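Histidine--tRNA ligase (Thermus thermophilus, PDB 1H4V) charges tRNA(His) with L-histidine at the expense of ATP, giving histidyl-tRNA(His), AMP and diphosphate. Local coordinates at residues Glu135-Asp140 / Leu237-Arg242; Pro255-Gly260 / Arg266-Val271. One frame throughout, in Å; residues are numbered along the deposited sequence.

Interaction 1. Residues Glu135-Asp140 / Leu237-Arg242; sequences ENPILD and LKEVER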
ATOM      1  N   GLU A 135       4.542  19.244 -23.792  1.00 21.42           N
ATOM      2  CA  GLU A 135       5.955  19.278 -24.151  1.00 21.37           C
ATOM      3  C   GLU A 135       6.646  20.477 -23.489  1.00 20.77           C
ATOM      4  O   GLU A 135       7.868  20.626 -23.566  1.00 21.49           O
ATOM      5  CB  GLU A 135       6.096  19.382 -25.673  1.00 23.44           C
ATOM      6  CG  GLU A 135       7.528  19.478 -26.147  1.00 34.68           C
ATOM      7  CD  GLU A 135       8.275  18.161 -26.008  1.00 39.25           C
ATOM      8  OE1 GLU A 135       9.510  18.194 -25.826  1.00 42.73           O
ATOM      9  OE2 GLU A 135       7.626  17.096 -26.094  1.00 36.61           O
ATOM     10  N   ASN A 136       5.855  21.327 -22.841  1.00 19.87           N
ATOM     11  CA  ASN A 136       6.370  22.524 -22.176  1.00 19.33           C
ATOM     12  C   ASN A 136       7.546  22.246 -21.232  1.00 18.92           C
ATOM     13  O   ASN A 136       7.436  21.440 -20.318  1.00 17.97           O
ATOM     14  CB  ASN A 136       5.245  23.211 -21.403  1.00 18.11           C
ATOM     15  CG  ASN A 136       5.567  24.652 -21.087  1.00 21.73           C
ATOM     16  OD1 ASN A 136       6.581  24.948 -20.461  1.00 20.05           O
ATOM     17  ND2 ASN A 136       4.708  25.565 -21.538  1.00 22.74           N
ATOM     18  N   PRO A 137       8.692  22.916 -21.452  1.00 20.23           N
ATOM     19  CA  PRO A 137       9.896  22.744 -20.630  1.00 19.38           C
ATOM     20  C   PRO A 137       9.716  23.079 -19.153  1.00 20.78           C
ATOM     21  O   PRO A 137      10.535  22.695 -18.308  1.00 22.14           O
ATOM     22  CB  PRO A 137      10.927  23.637 -21.327  1.00 19.64           C
ATOM     23  CG  PRO A 137      10.093  24.666 -22.000  1.00 19.29           C
ATOM     24  CD  PRO A 137       8.939  23.877 -22.541  1.00 17.34           C
ATOM     25  N   ILE A 138       8.650  23.804 -18.839  1.00 19.38           N
ATOM     26  CA  ILE A 138       8.372  24.125 -17.453  1.00 17.46           C
ATOM     27  C   ILE A 138       8.117  22.811 -16.702  1.00 16.03           C
ATOM     28  O   ILE A 138       8.528  22.653 -15.561  1.00 18.64           O
ATOM     29  CB  ILE A 138       7.137  25.068 -17.332  1.00 16.65           C
ATOM     30  CG1 ILE A 138       7.564  26.508 -17.637  1.00 17.71           C
ATOM     31  CG2 ILE A 138       6.522  24.976 -15.942  1.00 12.13           C
ATOM     32  CD1 ILE A 138       6.410  27.503 -17.766  1.00 16.29           C
ATOM     33  N   LEU A 139       7.467  21.857 -17.356  1.00 14.10           N
ATOM     34  CA  LEU A 139       7.168  20.586 -16.714  1.00 15.53           C
ATOM     35  C   LEU A 139       8.408  19.764 -16.392  1.00 18.37           C
ATOM     36  O   LEU A 139       8.426  19.028 -15.399  1.00 18.37           O
ATOM     37  CB  LEU A 139       6.211  19.775 -17.580  1.00 12.90           C
ATOM     38  CG  LEU A 139       4.921  20.556 -17.804  1.00 16.92           C
ATOM     39  CD1 LEU A 139       4.075  19.866 -18.835  1.00 20.71           C
ATOM     40  CD2 LEU A 139       4.177  20.700 -16.480  1.00 16.97           C
ATOM     41  N   ASP A 140       9.444  19.888 -17.221  1.00 19.17           N
ATOM     42  CA  ASP A 140      10.689  19.158 -16.991  1.00 20.52           C
ATOM     43  C   ASP A 140      11.381  19.725 -15.756  1.00 19.31           C
ATOM     44  O   ASP A 140      11.842  18.986 -14.893  1.00 19.01           O
ATOM     45  CB  ASP A 140      11.618  19.279 -18.203  1.00 22.76           C
ATOM     46  CG  ASP A 140      10.943  18.866 -19.492  1.00 28.11           C
ATOM     47  OD1 ASP A 140      11.568  18.130 -20.285  1.00 31.38           O
ATOM     48  OD2 ASP A 140       9.788  19.284 -19.721  1.00 30.74           O
ATOM     49  N   LEU A 237      16.485  22.239 -23.722  1.00 26.14           N
ATOM     50  CA  LEU A 237      17.365  22.011 -22.593  1.00 25.34           C
ATOM     51  C   LEU A 237      17.776  23.337 -21.965  1.00 24.81           C
ATOM     52  O   LEU A 237      17.909  23.436 -20.744  1.00 24.40           O
ATOM     53  CB  LEU A 237      18.609  21.233 -23.036  1.00 24.22           C
ATOM     54  CG  LEU A 237      19.689  20.982 -21.976  1.00 28.29           C
ATOM     55  CD1 LEU A 237      19.092  20.278 -20.751  1.00 19.27           C
ATOM     56  CD2 LEU A 237      20.807  20.146 -22.602  1.00 27.59           C
ATOM     57  N   LYS A 238      17.980  24.360 -22.792  1.00 24.47           N
ATOM     58  CA  LYS A 238      18.368  25.657 -22.257  1.00 25.57           C
ATOM     59  C   LYS A 238      17.228  26.220 -21.415  1.00 24.41           C
ATOM     60  O   LYS A 238      17.463  26.815 -20.369  1.00 24.58           O
ATOM     61  CB  LYS A 238      18.737  26.625 -23.381  1.00 29.17           C
ATOM     62  N   GLU A 239      15.994  26.020 -21.862  1.00 25.51           N
ATOM     63  CA  GLU A 239      14.827  26.484 -21.110  1.00 27.17           C
ATOM     64  C   GLU A 239      14.794  25.787 -19.739  1.00 26.60           C
ATOM     65  O   GLU A 239      14.618  26.438 -18.701  1.00 26.55           O
ATOM     66  CB  GLU A 239      13.539  26.165 -21.876  1.00 30.40           C
ATOM     67  CG  GLU A 239      13.334  26.979 -23.143  1.00 39.68           C
ATOM     68  CD  GLU A 239      12.905  28.410 -22.854  1.00 48.66           C
ATOM     69  OE1 GLU A 239      11.785  28.602 -22.331  1.00 53.03           O
ATOM     70  OE2 GLU A 239      13.684  29.344 -23.146  1.00 54.06           O
ATOM     71  N   VAL A 240      14.966  24.467 -19.738  1.00 24.00           N
ATOM     72  CA  VAL A 240      14.957  23.713 -18.493  1.00 24.07           C
ATOM     73  C   VAL A 240      16.035  24.243 -17.547  1.00 23.77           C
ATOM     74  O   VAL A 240      15.790  24.429 -16.351  1.00 22.73           O
ATOM     75  CB  VAL A 240      15.204  22.208 -18.732  1.00 24.39           C
ATOM     76  CG1 VAL A 240      15.142  21.453 -17.410  1.00 22.70           C
ATOM     77  CG2 VAL A 240      14.175  21.660 -19.703  1.00 25.53           C
ATOM     78  N   GLU A 241      17.227  24.486 -18.090  1.00 23.71           N
ATOM     79  CA  GLU A 241      18.333  25.001 -17.292  1.00 24.37           C
ATOM     80  C   GLU A 241      17.970  26.358 -16.696  1.00 23.72           C
ATOM     81  O   GLU A 241      18.221  26.616 -15.518  1.00 22.96           O
ATOM     82  CB  GLU A 241      19.592  25.153 -18.144  1.00 27.49           C
ATOM     83  CG  GLU A 241      20.153  23.855 -18.693  1.00 37.51           C
ATOM     84  CD  GLU A 241      21.393  24.070 -19.549  1.00 41.80           C
ATOM     85  OE1 GLU A 241      22.387  24.617 -19.027  1.00 47.68           O
ATOM     86  OE2 GLU A 241      21.375  23.698 -20.742  1.00 44.74           O
ATOM     87  N   ARG A 242      17.373  27.221 -17.509  1.00 23.13           N
ATOM     88  CA  ARG A 242      16.998  28.546 -17.042  1.00 26.03           C
ATOM     89  C   ARG A 242      16.064  28.466 -15.838  1.00 25.81           C
ATOM     90  O   ARG A 242      16.254  29.182 -14.854  1.00 26.36           O
ATOM     91  CB  ARG A 242      16.332  29.350 -18.164  1.00 30.49           C
ATOM     92  CG  ARG A 242      16.096  30.807 -17.788  1.00 38.73           C
ATOM     93  CD  ARG A 242      15.424  31.590 -18.909  1.00 48.73           C
ATOM     94  NE  ARG A 242      14.012  31.240 -19.053  1.00 56.81           N
ATOM     95  CZ  ARG A 242      13.184  31.828 -19.912  1.00 60.32           C
ATOM     96  NH1 ARG A 242      13.631  32.792 -20.705  1.00 63.85           N
ATOM     97  NH2 ARG A 242      11.909  31.463 -19.968  1.00 60.57           N
TER
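The puckered ring of Pro137 lies beside the side chain of Glu239, both pointing the same way, and its CB–CG side makes the contact: Pro137 CB stands 3.7 Å from Glu239 CB. Glu239 in turn occupies one face of the Arg242 guanidinium, where its OE2 sits 4.1 Å above the plane of Arg242, over the centre. Arg242 NH2 and Glu239 OE1 form a long salt bridge resting on charge alone, with no N-H aimed at the carboxylate. Glu239 can serve both neighbours because its chain bends at chi2 (-75°), leaving CB and CG against the proline while the carboxylate turns back to the residue three places on in its own helix. Val240 supplies the rest of the apolar contact. Its branch at CB puts CG2, anti to the carbonyl carbon, within reach of both Asp140 CB, at 3.8 Å, and Pro137 CB. Only the methylene of Asp140 joins in, its carboxylate being turned to Thr267 and Arg287. Asn136 fixes the start of the helix: its OD1 accepts from Ile138 N at 2.9 Å, the N-H meeting a lone pair of OD1 within the plane of the amide at an N-H...O angle of 162°. Proline suits the next position, since the first turn of a helix needs no N-H from it. The result is an asparagine-capped, proline-led helix start, that of helix 137-153, set against the flank of helix 231-246 in the class II synthetase catalytic domain, where helices back the largely antiparallel sheet.

Interaction 2. Residues Pro255-Gly260 / Arg266-Val271; sequences PALVRG and RTAFEV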
ATOM      1  N   PRO A 255      27.169  14.590 -19.260  1.00 31.75           N
ATOM      2  CA  PRO A 255      27.180  13.919 -20.564  1.00 31.96           C
ATOM      3  C   PRO A 255      27.117  12.391 -20.455  1.00 32.17           C
ATOM      4  O   PRO A 255      26.814  11.710 -21.435  1.00 33.32           O
ATOM      5  CB  PRO A 255      28.483  14.414 -21.199  1.00 31.72           C
ATOM      6  CG  PRO A 255      29.368  14.677 -20.011  1.00 31.41           C
ATOM      7  CD  PRO A 255      28.418  15.345 -19.043  1.00 33.00           C
ATOM      8  N   ALA A 256      27.391  11.858 -19.266  1.00 31.41           N
ATOM      9  CA  ALA A 256      27.360  10.412 -19.048  1.00 30.98           C
ATOM     10  C   ALA A 256      25.948   9.867 -18.832  1.00 32.01           C
ATOM     11  O   ALA A 256      25.740   8.652 -18.825  1.00 32.65           O
ATOM     12  CB  ALA A 256      28.240  10.043 -17.864  1.00 28.78           C
ATOM     13  N   LEU A 257      24.983  10.760 -18.642  1.00 32.22           N
ATOM     14  CA  LEU A 257      23.598  10.346 -18.434  1.00 32.30           C
ATOM     15  C   LEU A 257      23.009   9.968 -19.784  1.00 34.86           C
ATOM     16  O   LEU A 257      22.913  10.812 -20.677  1.00 35.53           O
ATOM     17  CB  LEU A 257      22.785  11.491 -17.845  1.00 28.15           C
ATOM     18  CG  LEU A 257      22.013  11.222 -16.559  1.00 25.96           C
ATOM     19  CD1 LEU A 257      21.156  12.438 -16.247  1.00 21.63           C
ATOM     20  CD2 LEU A 257      21.150   9.977 -16.707  1.00 28.71           C
ATOM     21  N   VAL A 258      22.603   8.713 -19.942  1.00 35.71           N
ATOM     22  CA  VAL A 258      22.051   8.282 -21.217  1.00 37.18           C
ATOM     23  C   VAL A 258      20.769   7.464 -21.080  1.00 37.08           C
ATOM     24  O   VAL A 258      20.503   6.870 -20.038  1.00 37.47           O
ATOM     25  CB  VAL A 258      23.090   7.447 -22.011  1.00 40.09           C
ATOM     26  CG1 VAL A 258      22.629   7.279 -23.451  1.00 42.93           C
ATOM     27  CG2 VAL A 258      24.446   8.117 -21.971  1.00 39.22           C
ATOM     28  N   ARG A 259      19.975   7.459 -22.149  1.00 37.26           N
ATOM     29  CA  ARG A 259      18.721   6.715 -22.214  1.00 36.77           C
ATOM     30  C   ARG A 259      18.727   6.015 -23.570  1.00 35.85           C
ATOM     31  O   ARG A 259      18.531   6.651 -24.607  1.00 36.16           O
ATOM     32  CB  ARG A 259      17.527   7.665 -22.122  1.00 38.84           C
ATOM     33  CG  ARG A 259      17.534   8.598 -20.913  1.00 39.04           C
ATOM     34  CD  ARG A 259      17.313   7.886 -19.586  1.00 41.42           C
ATOM     35  NE  ARG A 259      17.227   8.858 -18.498  1.00 40.69           N
ATOM     36  CZ  ARG A 259      17.312   8.566 -17.208  1.00 40.45           C
ATOM     37  NH1 ARG A 259      17.484   7.315 -16.822  1.00 47.57           N
ATOM     38  NH2 ARG A 259      17.238   9.534 -16.304  1.00 42.38           N
ATOM     39  N   GLY A 260      18.960   4.707 -23.551  1.00 35.36           N
ATOM     40  CA  GLY A 260      19.037   3.940 -24.781  1.00 35.12           C
ATOM     41  C   GLY A 260      17.757   3.645 -25.534  1.00 35.16           C
ATOM     42  O   GLY A 260      17.770   3.581 -26.767  1.00 36.17           O
ATOM     43  N   ARG A 266      14.675  14.209 -25.208  1.00 24.05           N
ATOM     44  CA  ARG A 266      15.129  15.386 -24.482  1.00 23.63           C
ATOM     45  C   ARG A 266      15.559  15.128 -23.038  1.00 23.29           C
ATOM     46  O   ARG A 266      16.323  14.200 -22.768  1.00 25.42           O
ATOM     47  CB  ARG A 266      14.051  16.476 -24.548  1.00 24.47           C
ATOM     48  CG  ARG A 266      13.727  16.858 -25.982  1.00 24.96           C
ATOM     49  CD  ARG A 266      12.741  18.008 -26.139  1.00 24.42           C
ATOM     50  NE  ARG A 266      12.511  18.227 -27.568  1.00 26.82           N
ATOM     51  CZ  ARG A 266      11.790  19.209 -28.091  1.00 25.09           C
ATOM     52  NH1 ARG A 266      11.195  20.102 -27.317  1.00 19.51           N
ATOM     53  NH2 ARG A 266      11.673  19.295 -29.405  1.00 31.34           N
ATOM     54  N   THR A 267      15.058  15.950 -22.122  1.00 20.98           N
ATOM     55  CA  THR A 267      15.400  15.879 -20.701  1.00 19.94           C
ATOM     56  C   THR A 267      15.611  14.521 -20.039  1.00 18.54           C
ATOM     57  O   THR A 267      14.828  13.590 -20.202  1.00 19.37           O
ATOM     58  CB  THR A 267      14.358  16.628 -19.848  1.00 17.48           C
ATOM     59  OG1 THR A 267      14.079  17.895 -20.449  1.00 22.01           O
ATOM     60  CG2 THR A 267      14.893  16.877 -18.452  1.00 15.48           C
ATOM     61  N   ALA A 268      16.692  14.434 -19.281  1.00 17.70           N
ATOM     62  CA  ALA A 268      17.020  13.241 -18.515  1.00 17.80           C
ATOM     63  C   ALA A 268      17.699  13.825 -17.289  1.00 17.98           C
ATOM     64  O   ALA A 268      18.401  14.835 -17.394  1.00 19.49           O
ATOM     65  CB  ALA A 268      17.974  12.353 -19.274  1.00 13.52           C
ATOM     66  N   PHE A 269      17.498  13.214 -16.130  1.00 16.23           N
ATOM     67  CA  PHE A 269      18.114  13.746 -14.932  1.00 15.65           C
ATOM     68  C   PHE A 269      18.165  12.718 -13.832  1.00 17.61           C
ATOM     69  O   PHE A 269      17.437  11.729 -13.853  1.00 17.54           O
ATOM     70  CB  PHE A 269      17.346  14.981 -14.448  1.00 13.96           C
ATOM     71  CG  PHE A 269      15.951  14.688 -14.007  1.00 11.46           C
ATOM     72  CD1 PHE A 269      15.684  14.359 -12.681  1.00 13.68           C
ATOM     73  CD2 PHE A 269      14.896  14.737 -14.916  1.00 13.49           C
ATOM     74  CE1 PHE A 269      14.379  14.079 -12.260  1.00 15.83           C
ATOM     75  CE2 PHE A 269      13.589  14.460 -14.511  1.00 17.03           C
ATOM     76  CZ  PHE A 269      13.330  14.130 -13.173  1.00 13.57           C
ATOM     77  N   GLU A 270      19.036  12.973 -12.868  1.00 17.72           N
ATOM     78  CA  GLU A 270      19.220  12.089 -11.735  1.00 19.86           C
ATOM     79  C   GLU A 270      19.674  12.894 -10.530  1.00 20.10           C
ATOM     80  O   GLU A 270      20.240  13.985 -10.671  1.00 18.38           O
ATOM     81  CB  GLU A 270      20.269  11.020 -12.058  1.00 19.89           C
ATOM     82  CG  GLU A 270      19.688   9.738 -12.599  1.00 32.47           C
ATOM     83  CD  GLU A 270      20.754   8.746 -13.053  1.00 41.87           C
ATOM     84  OE1 GLU A 270      21.764   8.590 -12.330  1.00 41.18           O
ATOM     85  OE2 GLU A 270      20.577   8.116 -14.128  1.00 45.31           O
ATOM     86  N   VAL A 271      19.398  12.353  -9.346  1.00 20.02           N
ATOM     87  CA  VAL A 271      19.799  12.974  -8.096  1.00 21.49           C
ATOM     88  C   VAL A 271      20.645  11.933  -7.368  1.00 24.20           C
ATOM     89  O   VAL A 271      20.170  10.835  -7.073  1.00 25.21           O
ATOM     90  CB  VAL A 271      18.585  13.354  -7.233  1.00 18.24           C
ATOM     91  CG1 VAL A 271      19.048  14.088  -5.989  1.00 19.76           C
ATOM     92  CG2 VAL A 271      17.647  14.228  -8.024  1.00 19.74           C
TER
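The loop that leads from strand 251-253 to strand 267-272 carries, at Arg259-Gly260, the beginning of the Arg-Gly-Leu-Asp-Tyr-Tyr signature of histidyl-tRNA synthetases, a motif that in relatives lines the active site. Here Leu257 and Arg259 reach down onto the strand. Leu257 divides its two methyls: CD1 rests on the backbone, 3.6 Å from Phe269 CA, while CD2 meets Glu270 OE2 at 3.2 Å, the leucine and glutamate side chains crossing at a slant. Its chi1 of -126° is far from a staggered value, so this placing probably carries some strain. The same CD2 also lies 4.0 Å above the guanidinium plane of Arg259, toward its rim. Arg259, bent at chi2 (-69°), brings that flat group down to the strand edge-on: its NE is 3.7 Å from Ala268 CB, and Phe269 N and O lie at or near the plane, with Arg259 NH2 3.3 Å from Phe269 O. The single methyl of Ala268 lets the guanidinium come down close to the strand. Arg259 NH1 and Glu270 OE2 are 4.2 Å apart, beyond a salt bridge; the oxygen lies well out of the guanidinium plane, with the two flat groups 55° apart, so the attraction is between charges, with no N-H aimed at the oxygen. With an alanine in place of Leu257, both methyls would be gone, and the Arg259 guanidinium would probably lose the apolar cover on that face and be freer to turn. Arg259 NH2 also makes a weak hydrogen bond to Gly285 O. Strand 267-272 itself is bonded to strands 160-165 and 281-287; Phe269 leaves it away from the loop, and its ring packs on Val144 and Leu147 of helix 137-153.

Along the chain the segments follow in series: 135-140, 237-242, 255-260 and 266-271, all in the catalytic domain, with a largely helical stretch between the first two. The centres of interactions 1 and 2 are about 14 Å apart, and strand 267-272 joins them. Thr267 OG1 is 2.5 Å from Asp140 OD1, probably a hydrogen bond, and also packs against Val240, while Arg266 forms a salt bridge with Glu135. Helices 137-153 and 231-246 therefore lie against one side of this strand, and the 255-260 loop against the other. This matches class II synthetases, in which helices back the sheet and the substrate pocket lies on its opposite face.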